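Local coordinates for interleukin-10-like protein (Human herpesvirus 5, PDB 1LQS) that mimics human interleukin-10, binding the host interleukin-10 receptor and triggering immunosuppressive signalling that the virus exploits to evade immunity, at residues C[69-74]-C[105-110]. Residues are numbered along the deposited sequence; the frame is centred on the assembly and turned at random.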
loop_
_atom_site.group_PDB
_atom_site.type_symbol
_atom_site.label_atom_id
_atom_site.label_comp_id
_atom_site.label_asym_id
_atom_site.label_seq_id
_atom_site.Cartn_x
_atom_site.Cartn_y
_atom_site.Cartn_z
ATOM N N LEU C 69 3.530 -15.405 -10.740
ATOM C CA LEU C 69 4.581 -15.531 -11.742
ATOM C C LEU C 69 5.591 -16.616 -11.428
ATOM O O LEU C 69 5.808 -17.525 -12.241
ATOM C CB LEU C 69 5.310 -14.213 -11.928
ATOM C CG LEU C 69 4.578 -13.165 -12.771
ATOM C CD1 LEU C 69 5.515 -11.979 -13.031
ATOM C CD2 LEU C 69 4.110 -13.785 -14.090
ATOM N N LEU C 70 6.207 -16.529 -10.251
ATOM C CA LEU C 70 7.199 -17.511 -9.845
ATOM C C LEU C 70 6.668 -18.951 -9.892
ATOM O O LEU C 70 7.395 -19.883 -10.271
ATOM C CB LEU C 70 7.710 -17.167 -8.448
ATOM C CG LEU C 70 8.478 -15.841 -8.344
ATOM C CD1 LEU C 70 8.684 -15.465 -6.890
ATOM C CD2 LEU C 70 9.811 -15.968 -9.057
ATOM N N ARG C 71 5.404 -19.138 -9.520
ATOM C CA ARG C 71 4.813 -20.477 -9.542
ATOM C C ARG C 71 4.606 -20.918 -10.983
ATOM O O ARG C 71 4.833 -22.080 -11.338
ATOM C CB ARG C 71 3.462 -20.489 -8.817
ATOM C CG ARG C 71 3.533 -20.657 -7.320
ATOM C CD ARG C 71 2.207 -20.280 -6.648
ATOM N NE ARG C 71 2.261 -20.576 -5.219
ATOM C CZ ARG C 71 2.201 -21.807 -4.711
ATOM N NH1 ARG C 71 2.073 -22.843 -5.519
ATOM N NH2 ARG C 71 2.294 -22.004 -3.405
ATOM N N ARG C 72 4.161 -19.972 -11.800
ATOM C CA ARG C 72 3.888 -20.216 -13.208
ATOM C C ARG C 72 5.160 -20.710 -13.914
ATOM O O ARG C 72 5.119 -21.617 -14.743
ATOM C CB ARG C 72 3.350 -18.916 -13.825
ATOM C CG ARG C 72 3.179 -18.892 -15.324
ATOM C CD ARG C 72 2.374 -20.051 -15.810
ATOM N NE ARG C 72 1.674 -19.727 -17.049
ATOM C CZ ARG C 72 0.359 -19.540 -17.130
ATOM N NH1 ARG C 72 -0.399 -19.644 -16.042
ATOM N NH2 ARG C 72 -0.199 -19.257 -18.302
ATOM N N TYR C 73 6.295 -20.123 -13.563
ATOM C CA TYR C 73 7.549 -20.518 -14.164
ATOM C C TYR C 73 8.052 -21.840 -13.617
ATOM O O TYR C 73 8.437 -22.734 -14.372
ATOM C CB TYR C 73 8.605 -19.454 -13.922
ATOM C CG TYR C 73 8.559 -18.309 -14.894
ATOM C CD1 TYR C 73 9.222 -18.378 -16.110
ATOM C CD2 TYR C 73 7.911 -17.126 -14.566
ATOM C CE1 TYR C 73 9.251 -17.285 -16.969
ATOM C CE2 TYR C 73 7.934 -16.034 -15.416
ATOM C CZ TYR C 73 8.609 -16.115 -16.608
ATOM O OH TYR C 73 8.679 -15.004 -17.412
ATOM N N LEU C 74 8.071 -21.968 -12.302
ATOM C CA LEU C 74 8.561 -23.203 -11.731
ATOM C C LEU C 74 7.704 -24.393 -12.139
ATOM O O LEU C 74 8.226 -25.475 -12.403
ATOM C CB LEU C 74 8.626 -23.085 -10.204
ATOM C CG LEU C 74 9.624 -22.029 -9.715
ATOM C CD1 LEU C 74 9.771 -22.082 -8.212
ATOM C CD2 LEU C 74 10.959 -22.289 -10.348
ATOM N N ASP C 105 12.945 -19.692 -0.087
ATOM C CA ASP C 105 13.417 -18.698 0.877
ATOM C C ASP C 105 12.498 -17.490 0.991
ATOM O O ASP C 105 12.395 -16.886 2.051
ATOM C CB ASP C 105 14.822 -18.218 0.518
ATOM C CG ASP C 105 15.900 -19.100 1.100
ATOM O OD1 ASP C 105 17.091 -18.725 0.977
ATOM O OD2 ASP C 105 15.552 -20.165 1.675
ATOM N N MET C 106 11.843 -17.130 -0.105
ATOM C CA MET C 106 10.936 -15.997 -0.096
ATOM C C MET C 106 9.657 -16.266 0.713
ATOM O O MET C 106 9.117 -15.348 1.343
ATOM C CB MET C 106 10.563 -15.614 -1.523
ATOM C CG MET C 106 11.638 -14.888 -2.299
ATOM S SD MET C 106 10.991 -14.556 -3.954
ATOM C CE MET C 106 9.804 -13.274 -3.595
ATOM N N ARG C 107 9.169 -17.509 0.699
ATOM C CA ARG C 107 7.959 -17.837 1.451
ATOM C C ARG C 107 8.282 -18.178 2.895
ATOM O O ARG C 107 7.510 -18.835 3.585
ATOM C CB ARG C 107 7.200 -18.991 0.794
ATOM C CG ARG C 107 6.662 -18.634 -0.577
ATOM C CD ARG C 107 5.607 -19.604 -1.083
ATOM N NE ARG C 107 4.252 -19.265 -0.642
ATOM C CZ ARG C 107 3.692 -19.676 0.495
ATOM N NH1 ARG C 107 4.363 -20.452 1.338
ATOM N NH2 ARG C 107 2.445 -19.326 0.783
ATOM N N GLN C 108 9.431 -17.700 3.346
ATOM C CA GLN C 108 9.898 -17.934 4.700
ATOM C C GLN C 108 9.979 -16.560 5.388
ATOM O O GLN C 108 10.279 -16.459 6.582
ATOM C CB GLN C 108 11.266 -18.615 4.625
ATOM C CG GLN C 108 11.650 -19.475 5.803
ATOM C CD GLN C 108 12.657 -20.550 5.410
ATOM O OE1 GLN C 108 13.481 -20.986 6.224
ATOM N NE2 GLN C 108 12.584 -20.993 4.152
ATOM N N CYS C 109 9.704 -15.513 4.605
ATOM C CA CYS C 109 9.705 -14.123 5.075
ATOM C C CYS C 109 8.341 -13.462 4.789
ATOM O O CYS C 109 7.982 -13.217 3.632
ATOM C CB CYS C 109 10.815 -13.311 4.381
ATOM S SG CYS C 109 10.776 -11.540 4.828
ATOM N N PRO C 110 7.569 -13.160 5.847
ATOM C CA PRO C 110 6.241 -12.529 5.763
ATOM C C PRO C 110 6.255 -11.259 4.932
ATOM O O PRO C 110 5.436 -11.066 4.032
ATOM C CB PRO C 110 5.908 -12.224 7.215
ATOM C CG PRO C 110 6.601 -13.309 7.947
ATOM C CD PRO C 110 7.939 -13.393 7.252
#
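L70 overlaps the thioether of M106, its CD1 methyl lying 3.8 Å from M106 SD and 4.1 Å from M106 CE, and the two side chains cross at about a right angle. The methionine chain runs straight as far as SD and then bends (chi3 72°), which brings sulfur and terminal methyl together against the one leucine branch. Both residues are buried: L70 also packs on L99 of helix 89-106, and M106 on L149 of the second subunit, so the pair sits where helices 62-84 and 89-106 meet a helix of the partner chain in the intertwined dimer of the IL-10 family. At the exposed margin, R71 and R107 approach each other without bonding, R71 NH2 standing over one face of the R107 guanidinium, 4.4 Å from R107 NE. D67, one turn before R71, serves both charges: its carboxylate forms a salt bridge with R71 NE and a long, weak ion pair with R107 NE. R107 is the first residue beyond helix 89-106, and the chain then runs to C109, disulfide-bonded to C19. With no hydrogen bond linking the segments, their direct cohesion is apolar, while the shared carboxylate probably offsets the repulsion between the arginines.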